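Local coordinates for putative uncharacterized protein (Dictyostelium purpureum, PDB 4R12), which is nicastrin, probably an essential subunit of the gamma-secretase complex, and may recruit substrates such as Notch receptors for intramembrane cleavage, at residues L18-P23 with A145-T150; I95-T100 with A153-S158; I328-L333 with I400-Y405; K339-L344 with T369-P374. All blocks are in the same frame, centred on the assembly; numbering follows the deposited sequence.

From the N terminus, residues 18-23 enter the first strand of the small lobe and wait more than 120 residues for 145-150, which closes contact 1. Contact 2 crosses it: 95-100 lies inside that long loop, while its partner 153-158 follows a few residues beyond it on the same helix, 148-160. The two touch where Thr98 OG1 meets Ile146 O, and both adjoin the sugar on Asn148. In the large lobe, contact 3 closes the loop from 328-333 to 400-405, and contact 4, joining 339-344 with 369-374, nests inside it. Strand 339-347 binds these two together, whereas the small-lobe contacts lie more than 30 Å away, centre to centre.

Contact 1: residues L18-P23 with A145-T150; sequences LYSSYP and AIDNQT. With NAG (2-acetamido-2-deoxy-beta-D-glucopyranose), chain D.
Tyr22 and Ala145 form an antiparallel hydrogen-bonded pair, with Tyr22 N to Ala145 O at 2.8 Å and Ala145 N to Tyr22 O at 2.9 Å. Next to them Ser21 and Ile146 make a non-hydrogen-bonded pair whose side chains emerge on the other face of the sheet, Ser21 CB lying near Ile146 CG2. The Tyr22 ring runs beside the 145-147 backbone: CD2 sits by Ala145 O, the CE2 edge meets Ile146 C at 3.9 Å, and OH reaches Asp147 CB at 3.6 Å, the ring and the carboxylate being turned 58° apart. At Ser20, centre of an inverse gamma turn, O accepts a longer bond from Asp147 N, and CB lies 3.2 Å from Asp147 OD2. CG of Asp147 lies between its N and carbonyl carbon (chi1 73°), and its two oxygens meet different neighbours. OD2 faces Ser20, while OD1 takes Thr150 N nearly along the C-O axis at 2.8 Å and Thr150 OG1 from above the carboxylate plane at 2.7 Å. With OG1 held in this way and CG2 anti to the backbone N, Thr150 presents its methyl to Leu18, whose CD1 and CD2 both touch it, CD1 at 3.6 Å. One residue past Asp147, Asn148 ND2 carries the N-linked sugar, with Thr150 as the threonine of the Asn-Gln-Thr sequon. Leu582 and Val584 of strand 581-586 pack beside Ile146 and Leu18. A strand leading straight into a helix through an aspartate N-cap is the motif here, in the small lobe of nicastrin.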
# COMPACT_ATOMS: atom_id res chain seq x y z
N LEU A 18 23.78 7.57 -10.71
CA LEU A 18 22.47 7.39 -11.31
C LEU A 18 21.42 7.56 -10.22
O LEU A 18 21.34 6.75 -9.29
CB LEU A 18 22.38 6.02 -11.98
CG LEU A 18 23.47 5.87 -13.04
CD1 LEU A 18 23.63 4.41 -13.42
CD2 LEU A 18 23.18 6.73 -14.27
N TYR A 19 20.64 8.63 -10.34
CA TYR A 19 19.85 9.13 -9.21
C TYR A 19 18.52 8.43 -9.08
O TYR A 19 18.04 8.21 -7.97
CB TYR A 19 19.64 10.64 -9.35
CG TYR A 19 20.93 11.44 -9.33
CD1 TYR A 19 21.51 11.84 -8.13
CD2 TYR A 19 21.57 11.78 -10.52
CE1 TYR A 19 22.70 12.57 -8.12
CE2 TYR A 19 22.75 12.51 -10.52
CZ TYR A 19 23.31 12.90 -9.32
OH TYR A 19 24.49 13.62 -9.32
N SER A 20 17.91 8.09 -10.20
CA SER A 20 16.67 7.36 -10.17
C SER A 20 16.97 5.88 -10.03
O SER A 20 16.83 5.13 -10.98
CB SER A 20 15.85 7.61 -11.41
OG SER A 20 15.79 8.99 -11.68
N SER A 21 17.39 5.51 -8.83
CA SER A 21 17.62 4.11 -8.47
C SER A 21 16.73 3.69 -7.29
O SER A 21 16.43 4.50 -6.40
CB SER A 21 19.09 3.87 -8.12
OG SER A 21 19.38 4.32 -6.81
N TYR A 22 16.34 2.41 -7.29
CA TYR A 22 15.34 1.92 -6.36
C TYR A 22 15.87 0.67 -5.66
O TYR A 22 15.85 -0.42 -6.22
CB TYR A 22 14.03 1.62 -7.09
CG TYR A 22 13.61 2.71 -8.06
CD1 TYR A 22 13.08 3.91 -7.62
CD2 TYR A 22 13.75 2.53 -9.44
CE1 TYR A 22 12.70 4.91 -8.51
CE2 TYR A 22 13.38 3.53 -10.34
CZ TYR A 22 12.85 4.71 -9.87
OH TYR A 22 12.46 5.71 -10.76
N PRO A 23 16.34 0.83 -4.42
CA PRO A 23 17.03 -0.26 -3.72
C PRO A 23 16.09 -1.30 -3.13
O PRO A 23 14.94 -1.01 -2.76
CB PRO A 23 17.78 0.47 -2.61
CG PRO A 23 16.91 1.67 -2.30
CD PRO A 23 16.28 2.07 -3.62
N ALA A 145 16.83 -1.70 -8.64
CA ALA A 145 16.21 -1.43 -9.92
C ALA A 145 16.57 0.00 -10.32
O ALA A 145 16.95 0.82 -9.48
CB ALA A 145 14.69 -1.61 -9.85
N ILE A 146 16.44 0.30 -11.61
CA ILE A 146 16.74 1.63 -12.13
C ILE A 146 15.64 2.02 -13.11
O ILE A 146 14.98 1.14 -13.67
CB ILE A 146 18.12 1.70 -12.82
CG1 ILE A 146 18.36 0.45 -13.67
CG2 ILE A 146 19.24 1.87 -11.77
CD1 ILE A 146 19.61 0.52 -14.49
N ASP A 147 15.45 3.32 -13.33
CA ASP A 147 14.34 3.77 -14.16
C ASP A 147 14.57 3.44 -15.63
O ASP A 147 15.59 2.87 -16.01
CB ASP A 147 14.07 5.27 -13.97
CG ASP A 147 15.13 6.17 -14.63
OD1 ASP A 147 16.06 5.69 -15.31
OD2 ASP A 147 15.01 7.40 -14.48
N ASN A 148 13.61 3.80 -16.47
CA ASN A 148 13.62 3.41 -17.89
C ASN A 148 14.83 3.94 -18.63
O ASN A 148 15.57 3.19 -19.20
CB ASN A 148 12.35 3.86 -18.60
CG ASN A 148 12.13 3.19 -19.93
OD1 ASN A 148 13.03 2.89 -20.64
ND2 ASN A 148 10.90 2.95 -20.24
N GLN A 149 14.99 5.24 -18.62
CA GLN A 149 16.09 5.90 -19.30
C GLN A 149 17.44 5.33 -18.85
O GLN A 149 18.28 4.98 -19.68
CB GLN A 149 16.02 7.40 -19.05
CG GLN A 149 17.23 8.19 -19.52
CD GLN A 149 16.95 9.69 -19.61
OE1 GLN A 149 15.93 10.11 -20.17
NE2 GLN A 149 17.84 10.50 -19.04
N THR A 150 17.65 5.23 -17.54
CA THR A 150 18.91 4.71 -17.02
C THR A 150 19.11 3.25 -17.43
O THR A 150 20.23 2.83 -17.73
CB THR A 150 18.98 4.84 -15.48
OG1 THR A 150 18.73 6.20 -15.12
CG2 THR A 150 20.34 4.43 -14.96
C1 NAG D . 10.26 2.69 -21.78
C2 NAG D . 9.06 1.79 -21.94
C3 NAG D . 8.81 1.52 -23.41
C4 NAG D . 8.81 2.80 -24.23
C5 NAG D . 10.07 3.60 -23.89
C6 NAG D . 10.17 4.94 -24.57
C7 NAG D . 8.60 0.21 -20.22
C8 NAG D . 8.82 -1.17 -19.74
N2 NAG D . 9.29 0.55 -21.28
O3 NAG D . 7.57 0.85 -23.49
O4 NAG D . 8.78 2.42 -25.61
O5 NAG D . 10.02 3.87 -22.52
O6 NAG D . 9.07 5.74 -24.17
O7 NAG D . 7.84 0.97 -19.68

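Contact 2: residues I95-T100 with A153-S158; sequences IVLTDT and AIRNVS. With NAG (2-acetamido-2-deoxy-beta-D-glucopyranose), chain D.
Arg155 grips Asp99 side-on with two nitrogens in a salt bridge. NH2 donates to OD1 at 2.9 Å, almost straight (172°), with OD1 in the guanidinium plane; NE donates to the syn lone pair of OD2, also at 2.9 Å, with OD2 tilted out of that plane. The carboxylate and guanidinium planes are 44° apart. Over one face of the guanidinium, toward its rim, lies Leu97 CD1, 3.7 Å from CZ of Arg155, while Thr100 OG1 stands 3.3 Å from NH2. The arginine chain leaves the helix extended and then bends at chi3 (-64°), which brings NE round to the acid. The other methyl of Leu97, CD2, meets Ile154 CG2 at 4.3 Å. In the next shell, Asp73 forms a second salt bridge with Arg155 NH2, so two acids share that nitrogen. Asp99 O accepts from N2 of the sugar on Asn148 at 3.0 Å, and just before it Thr98 N bonds to Ser151 OG. Leu49 of strand 43-50 and Ile146 of the adjacent strand 143-146 pack against Leu97. This is helix-on-sheet packing in the alpha/beta small lobe, with a salt bridge at the margin tying helix 148-160 to the loop after strand 90-96.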
# COMPACT_ATOMS: atom_id res chain seq x y z
N ILE A 95 21.68 -5.40 -10.72
CA ILE A 95 20.89 -4.29 -11.22
C ILE A 95 19.78 -4.85 -12.09
O ILE A 95 20.04 -5.61 -13.03
CB ILE A 95 21.73 -3.30 -12.03
CG1 ILE A 95 22.86 -2.74 -11.17
CG2 ILE A 95 20.86 -2.19 -12.59
CD1 ILE A 95 23.83 -1.85 -11.93
N VAL A 96 18.55 -4.48 -11.76
CA VAL A 96 17.40 -4.95 -12.53
C VAL A 96 16.92 -3.84 -13.45
O VAL A 96 16.61 -2.73 -13.02
CB VAL A 96 16.25 -5.43 -11.61
CG1 VAL A 96 15.02 -5.83 -12.44
CG2 VAL A 96 16.73 -6.60 -10.72
N LEU A 97 16.86 -4.17 -14.74
CA LEU A 97 16.47 -3.21 -15.76
C LEU A 97 14.95 -3.10 -15.85
O LEU A 97 14.24 -4.11 -15.72
CB LEU A 97 17.05 -3.64 -17.12
CG LEU A 97 18.57 -3.87 -17.17
CD1 LEU A 97 18.94 -4.57 -18.46
CD2 LEU A 97 19.33 -2.56 -17.03
N THR A 98 14.45 -1.89 -16.05
CA THR A 98 13.01 -1.70 -16.19
C THR A 98 12.65 -1.06 -17.53
O THR A 98 11.55 -0.50 -17.65
CB THR A 98 12.44 -0.81 -15.07
OG1 THR A 98 12.97 0.52 -15.20
CG2 THR A 98 12.83 -1.37 -13.70
N ASP A 99 13.55 -1.12 -18.52
CA ASP A 99 13.24 -0.57 -19.85
C ASP A 99 12.35 -1.53 -20.65
O ASP A 99 11.72 -1.14 -21.63
CB ASP A 99 14.51 -0.23 -20.64
CG ASP A 99 15.50 -1.39 -20.71
OD1 ASP A 99 15.54 -2.25 -19.80
OD2 ASP A 99 16.28 -1.43 -21.70
N THR A 100 12.30 -2.79 -20.21
CA THR A 100 11.33 -3.76 -20.69
C THR A 100 10.57 -4.36 -19.51
O THR A 100 11.03 -4.28 -18.37
CB THR A 100 11.99 -4.91 -21.47
OG1 THR A 100 12.87 -5.63 -20.60
CG2 THR A 100 12.77 -4.38 -22.68
N ALA A 153 20.60 2.91 -20.87
CA ALA A 153 22.02 3.23 -20.91
C ALA A 153 22.86 2.11 -20.29
O ALA A 153 23.89 1.72 -20.83
CB ALA A 153 22.28 4.56 -20.22
N ILE A 154 22.40 1.56 -19.17
CA ILE A 154 23.12 0.50 -18.48
C ILE A 154 23.07 -0.83 -19.24
O ILE A 154 24.01 -1.63 -19.19
CB ILE A 154 22.58 0.31 -17.04
CG1 ILE A 154 22.86 1.58 -16.23
CG2 ILE A 154 23.21 -0.90 -16.36
CD1 ILE A 154 24.32 1.90 -16.16
N ARG A 155 21.96 -1.08 -19.94
CA ARG A 155 21.87 -2.25 -20.81
C ARG A 155 22.91 -2.13 -21.92
O ARG A 155 23.54 -3.13 -22.30
CB ARG A 155 20.47 -2.40 -21.41
CG ARG A 155 20.30 -3.69 -22.24
CD ARG A 155 18.94 -3.78 -22.95
NE ARG A 155 17.80 -3.85 -22.03
CZ ARG A 155 17.14 -4.96 -21.72
NH1 ARG A 155 17.51 -6.13 -22.25
NH2 ARG A 155 16.11 -4.91 -20.88
N ASN A 156 23.10 -0.93 -22.41
CA ASN A 156 24.07 -0.66 -23.44
C ASN A 156 25.50 -0.98 -23.00
O ASN A 156 26.14 -1.82 -23.57
CB ASN A 156 23.95 0.79 -23.86
CG ASN A 156 24.81 1.13 -25.05
OD1 ASN A 156 24.97 0.35 -25.95
ND2 ASN A 156 25.35 2.30 -25.04
N VAL A 157 25.97 -0.33 -21.96
CA VAL A 157 27.34 -0.55 -21.50
C VAL A 157 27.62 -1.93 -20.97
O VAL A 157 28.68 -2.47 -21.18
CB VAL A 157 27.75 0.47 -20.46
CG1 VAL A 157 27.62 1.86 -21.03
CG2 VAL A 157 26.91 0.31 -19.24
N SER A 158 26.64 -2.51 -20.29
CA SER A 158 26.77 -3.86 -19.76
C SER A 158 26.89 -4.89 -20.88
O SER A 158 27.47 -5.96 -20.70
CB SER A 158 25.58 -4.20 -18.86
OG SER A 158 24.50 -4.71 -19.62
C1 NAG D . 10.26 2.69 -21.78
C2 NAG D . 9.06 1.79 -21.94
C3 NAG D . 8.81 1.52 -23.41
C4 NAG D . 8.81 2.80 -24.23
C5 NAG D . 10.07 3.60 -23.89
C6 NAG D . 10.17 4.94 -24.57
C7 NAG D . 8.60 0.21 -20.22
C8 NAG D . 8.82 -1.17 -19.74
N2 NAG D . 9.29 0.55 -21.28
O3 NAG D . 7.57 0.85 -23.49
O4 NAG D . 8.78 2.42 -25.61
O5 NAG D . 10.02 3.87 -22.52
O6 NAG D . 9.07 5.74 -24.17
O7 NAG D . 7.84 0.97 -19.68

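Contact 3: residues I328-L333 with I400-Y405; sequences IGRAQL and ITDHDY
Where strand 397-401 ends, in the large lobe that shares its fold clan with zinc exopeptidases, Asp402 turns its carboxylate toward the loop that runs into strand 332-334. Its OD2 accepts from Arg330 N through the anti lone pair, at 3.0 Å and a bent 139°, and also rests 3.3 Å from Arg330 CB. CG of Asp402 lies between its backbone N and carbonyl carbon (chi1 55°), and CB packs against the Arg330 carbonyl at 3.5 Å from O. Gln332 doubles back so that NE2 donates to Arg330 O at 2.9 Å, while its CG lies by Asp402 O. At the start of the loop, Ile328 sets CG2 3.3 Å from Ile400 O and 4.0 Å from Ile400 CG2; Phe239 and Ile430, from helices 234-252 and 427-441, also touch Ile328. Just before the aspartate, Thr401 OG1 accepts from His403 N at 3.1 Å, an ST turn that bends the chain, and His345 bonds to the same hydroxyl. His403 ND1 then donates to Tyr405 O. Arg330 extends elsewhere, its NH1 bonded to Asn421 O, and its NE stays 5.9 Å from Asp402 OD2. Within these two segments the buried carboxylate is held by a backbone N-H, with the Arg330 charge nearby but not in contact; that charge, although Arg330 also touches Asp235, may help favour the ionised form.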
# COMPACT_ATOMS: atom_id res chain seq x y z
N ILE A 328 -10.04 -4.30 -7.36
CA ILE A 328 -11.25 -4.15 -8.18
C ILE A 328 -10.97 -3.57 -9.57
O ILE A 328 -11.90 -3.20 -10.30
CB ILE A 328 -12.31 -3.28 -7.46
CG1 ILE A 328 -11.78 -1.86 -7.20
CG2 ILE A 328 -12.77 -3.95 -6.16
CD1 ILE A 328 -12.88 -0.89 -6.69
N GLY A 329 -9.68 -3.55 -9.95
CA GLY A 329 -9.26 -2.91 -11.18
C GLY A 329 -9.01 -3.85 -12.34
O GLY A 329 -8.66 -3.43 -13.46
N ARG A 330 -9.20 -5.14 -12.10
CA ARG A 330 -9.12 -6.11 -13.18
C ARG A 330 -10.34 -6.97 -13.27
O ARG A 330 -10.23 -8.19 -13.35
CB ARG A 330 -7.90 -7.02 -13.03
CG ARG A 330 -6.65 -6.43 -13.57
CD ARG A 330 -5.49 -7.41 -13.44
NE ARG A 330 -5.47 -8.42 -14.50
CZ ARG A 330 -4.91 -8.25 -15.69
NH1 ARG A 330 -4.34 -7.10 -16.01
NH2 ARG A 330 -4.92 -9.25 -16.57
N ALA A 331 -11.51 -6.35 -13.27
CA ALA A 331 -12.75 -7.09 -13.46
C ALA A 331 -12.62 -7.96 -14.72
O ALA A 331 -12.02 -7.53 -15.72
CB ALA A 331 -13.93 -6.15 -13.54
N GLN A 332 -13.17 -9.17 -14.65
CA GLN A 332 -13.05 -10.19 -15.70
C GLN A 332 -14.16 -10.12 -16.74
O GLN A 332 -15.33 -10.12 -16.38
CB GLN A 332 -13.08 -11.59 -15.08
CG GLN A 332 -11.97 -11.85 -14.09
CD GLN A 332 -10.62 -11.85 -14.76
OE1 GLN A 332 -10.18 -12.86 -15.31
NE2 GLN A 332 -9.96 -10.70 -14.73
N LEU A 333 -13.80 -10.10 -18.01
CA LEU A 333 -14.79 -10.08 -19.08
C LEU A 333 -15.63 -11.36 -19.10
O LEU A 333 -15.09 -12.47 -19.15
CB LEU A 333 -14.10 -9.88 -20.42
CG LEU A 333 -15.03 -9.81 -21.63
CD1 LEU A 333 -16.08 -8.72 -21.47
CD2 LEU A 333 -14.18 -9.57 -22.87
N ILE A 400 -15.59 -6.67 -1.91
CA ILE A 400 -15.70 -6.62 -3.36
C ILE A 400 -14.33 -6.79 -4.02
O ILE A 400 -13.42 -6.02 -3.74
CB ILE A 400 -16.33 -5.28 -3.83
CG1 ILE A 400 -17.67 -5.03 -3.12
CG2 ILE A 400 -16.48 -5.26 -5.34
CD1 ILE A 400 -18.39 -3.74 -3.57
N THR A 401 -14.18 -7.81 -4.87
CA THR A 401 -12.91 -8.08 -5.54
C THR A 401 -13.13 -8.37 -7.02
O THR A 401 -14.27 -8.46 -7.48
CB THR A 401 -12.16 -9.31 -4.93
OG1 THR A 401 -12.70 -10.52 -5.49
CG2 THR A 401 -12.29 -9.36 -3.41
N ASP A 402 -12.03 -8.55 -7.74
CA ASP A 402 -12.10 -8.89 -9.16
C ASP A 402 -11.79 -10.36 -9.43
O ASP A 402 -11.44 -10.74 -10.55
CB ASP A 402 -11.15 -8.01 -9.98
CG ASP A 402 -9.72 -8.07 -9.50
OD1 ASP A 402 -9.37 -9.00 -8.73
OD2 ASP A 402 -8.95 -7.15 -9.87
N HIS A 403 -11.95 -11.20 -8.41
CA HIS A 403 -11.67 -12.62 -8.57
C HIS A 403 -12.61 -13.49 -7.74
O HIS A 403 -13.02 -13.11 -6.63
CB HIS A 403 -10.22 -12.93 -8.18
CG HIS A 403 -9.89 -12.52 -6.77
ND1 HIS A 403 -9.87 -13.40 -5.71
CD2 HIS A 403 -9.62 -11.30 -6.25
CE1 HIS A 403 -9.58 -12.75 -4.60
NE2 HIS A 403 -9.42 -11.47 -4.90
N ASP A 404 -12.93 -14.66 -8.26
CA ASP A 404 -13.68 -15.66 -7.50
C ASP A 404 -12.72 -16.33 -6.51
O ASP A 404 -12.82 -16.13 -5.29
CB ASP A 404 -14.34 -16.68 -8.43
CG ASP A 404 -14.92 -17.88 -7.68
OD1 ASP A 404 -15.25 -17.74 -6.48
OD2 ASP A 404 -15.05 -18.96 -8.29
N TYR A 405 -11.79 -17.11 -7.04
CA TYR A 405 -10.76 -17.72 -6.19
C TYR A 405 -9.38 -17.08 -6.49
O TYR A 405 -9.07 -16.01 -5.96
CB TYR A 405 -10.74 -19.25 -6.39
CG TYR A 405 -9.74 -20.01 -5.54
CD1 TYR A 405 -9.11 -19.41 -4.45
CD2 TYR A 405 -9.41 -21.33 -5.84
CE1 TYR A 405 -8.18 -20.10 -3.68
CE2 TYR A 405 -8.48 -22.03 -5.07
CZ TYR A 405 -7.86 -21.41 -4.00
OH TYR A 405 -6.94 -22.08 -3.24

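Contact 4: residues K339-L344 with T369-P374; sequences KYSLYL and TITFKP
Strands 339-344 and 370-374 run parallel in register, their axes 4.6 Å apart at closest and crossing at -38°, with bonds from Tyr340 N to Thr369 O (2.7 Å), Thr371 N to Tyr340 O, Leu342 N to Thr371 O, Lys373 N to Leu342 O and Leu344 N to Lys373 O. Short CA-H...O contacts fill in between, such as Phe372 CA to Leu342 O at 3.3 Å. On one face stand Tyr340, Leu342, Leu344, Ile370, Phe372 and Pro374. The Phe372 ring lies beside Leu342, pointing the same way, and brings CE1 to 3.8 Å from Leu342 CB. Leu344, two residues on from Leu342, crosses Phe372 obliquely, its CD2 3.7 Å from Phe372 CD1, so the two leucines bracket CD1 and CE1. Ile370 CD1 rests by Tyr340 CB, and the Tyr340 ring has Thr369 O at its edge. This is the parallel pair of a beta-alpha-beta unit in the alpha/beta large lobe: helix 352-362 connects the strands and packs on Leu344 and Phe372, while helix 427-441 packs on Ile370 and Phe372. The reverse face carries Ser341, Tyr343, Thr371 and Lys373. Lys373, extended beyond CG (chi2 169°), runs alongside the Tyr343 ring, with CB 3.6 Å from CE2, and then passes Ser341. There NZ lies 3.0 Å from Ser341 OG and forms a salt bridge with Asp334. Thr371 CG2 approaches the same Ser341 OG at 3.8 Å, and Pro374 O lies in the plane of the Tyr343 ring at its edge.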
# COMPACT_ATOMS: atom_id res chain seq x y z
N LYS A 339 -20.05 -8.07 -20.21
CA LYS A 339 -19.79 -7.22 -19.06
C LYS A 339 -18.61 -7.79 -18.26
O LYS A 339 -18.30 -8.98 -18.36
CB LYS A 339 -21.03 -7.10 -18.16
CG LYS A 339 -22.25 -6.41 -18.81
CD LYS A 339 -23.25 -5.96 -17.75
CE LYS A 339 -24.61 -5.56 -18.35
NZ LYS A 339 -24.61 -4.23 -19.03
N TYR A 340 -17.97 -6.93 -17.47
CA TYR A 340 -16.85 -7.32 -16.63
C TYR A 340 -17.35 -7.68 -15.23
O TYR A 340 -18.18 -6.96 -14.67
CB TYR A 340 -15.83 -6.18 -16.54
CG TYR A 340 -15.18 -5.84 -17.85
CD1 TYR A 340 -14.10 -6.56 -18.33
CD2 TYR A 340 -15.66 -4.78 -18.62
CE1 TYR A 340 -13.51 -6.25 -19.53
CE2 TYR A 340 -15.06 -4.46 -19.83
CZ TYR A 340 -13.99 -5.20 -20.28
OH TYR A 340 -13.40 -4.88 -21.49
N SER A 341 -16.86 -8.79 -14.68
CA SER A 341 -17.36 -9.27 -13.39
C SER A 341 -16.54 -8.81 -12.21
O SER A 341 -15.31 -8.94 -12.21
CB SER A 341 -17.39 -10.81 -13.37
OG SER A 341 -18.12 -11.32 -14.47
N LEU A 342 -17.22 -8.29 -11.19
CA LEU A 342 -16.63 -8.15 -9.87
C LEU A 342 -17.31 -9.17 -8.98
O LEU A 342 -18.47 -9.52 -9.20
CB LEU A 342 -16.80 -6.73 -9.30
CG LEU A 342 -15.98 -5.64 -10.00
CD1 LEU A 342 -16.33 -4.25 -9.42
CD2 LEU A 342 -14.46 -5.91 -9.88
N TYR A 343 -16.59 -9.62 -7.96
CA TYR A 343 -17.05 -10.74 -7.14
C TYR A 343 -17.34 -10.29 -5.72
O TYR A 343 -16.61 -9.48 -5.16
CB TYR A 343 -16.01 -11.86 -7.17
CG TYR A 343 -15.97 -12.55 -8.51
CD1 TYR A 343 -15.16 -12.06 -9.54
CD2 TYR A 343 -16.78 -13.65 -8.77
CE1 TYR A 343 -15.15 -12.68 -10.79
CE2 TYR A 343 -16.77 -14.27 -10.00
CZ TYR A 343 -15.96 -13.78 -11.00
OH TYR A 343 -15.96 -14.41 -12.23
N LEU A 344 -18.43 -10.79 -5.17
CA LEU A 344 -18.87 -10.38 -3.85
C LEU A 344 -18.58 -11.49 -2.85
O LEU A 344 -19.19 -12.56 -2.91
CB LEU A 344 -20.37 -10.04 -3.86
CG LEU A 344 -20.73 -8.87 -4.78
CD1 LEU A 344 -22.22 -8.57 -4.70
CD2 LEU A 344 -19.90 -7.61 -4.45
N THR A 369 -20.99 -1.55 -17.69
CA THR A 369 -20.08 -2.60 -18.16
C THR A 369 -19.69 -3.53 -17.02
O THR A 369 -18.83 -4.41 -17.19
CB THR A 369 -18.80 -2.01 -18.77
OG1 THR A 369 -18.11 -1.23 -17.79
CG2 THR A 369 -19.15 -1.11 -19.94
N ILE A 370 -20.34 -3.35 -15.88
CA ILE A 370 -20.02 -4.07 -14.65
C ILE A 370 -21.18 -4.96 -14.23
O ILE A 370 -22.34 -4.55 -14.25
CB ILE A 370 -19.67 -3.09 -13.50
CG1 ILE A 370 -18.42 -2.28 -13.85
CG2 ILE A 370 -19.50 -3.84 -12.19
CD1 ILE A 370 -17.16 -3.12 -13.99
N THR A 371 -20.87 -6.19 -13.85
CA THR A 371 -21.85 -7.09 -13.27
C THR A 371 -21.23 -7.74 -12.03
O THR A 371 -20.00 -7.86 -11.93
CB THR A 371 -22.31 -8.17 -14.28
OG1 THR A 371 -23.43 -8.89 -13.75
CG2 THR A 371 -21.18 -9.15 -14.60
N PHE A 372 -22.07 -8.14 -11.08
CA PHE A 372 -21.58 -8.77 -9.85
C PHE A 372 -21.92 -10.26 -9.81
O PHE A 372 -23.01 -10.68 -10.20
CB PHE A 372 -22.16 -8.08 -8.62
CG PHE A 372 -21.65 -6.68 -8.41
CD1 PHE A 372 -20.36 -6.46 -7.94
CD2 PHE A 372 -22.46 -5.59 -8.67
CE1 PHE A 372 -19.87 -5.16 -7.75
CE2 PHE A 372 -21.99 -4.29 -8.48
CZ PHE A 372 -20.69 -4.07 -8.01
N LYS A 373 -20.95 -11.05 -9.36
CA LYS A 373 -21.13 -12.48 -9.19
C LYS A 373 -20.78 -12.91 -7.78
O LYS A 373 -19.94 -12.30 -7.12
CB LYS A 373 -20.26 -13.25 -10.19
CG LYS A 373 -20.84 -13.26 -11.59
CD LYS A 373 -19.85 -13.79 -12.61
CE LYS A 373 -20.36 -13.50 -14.02
NZ LYS A 373 -19.43 -13.99 -15.07
N PRO A 374 -21.42 -13.98 -7.31
CA PRO A 374 -21.00 -14.53 -6.02
C PRO A 374 -19.70 -15.30 -6.15
O PRO A 374 -19.35 -15.78 -7.23
CB PRO A 374 -22.17 -15.47 -5.65
CG PRO A 374 -22.77 -15.85 -6.95
CD PRO A 374 -22.63 -14.64 -7.83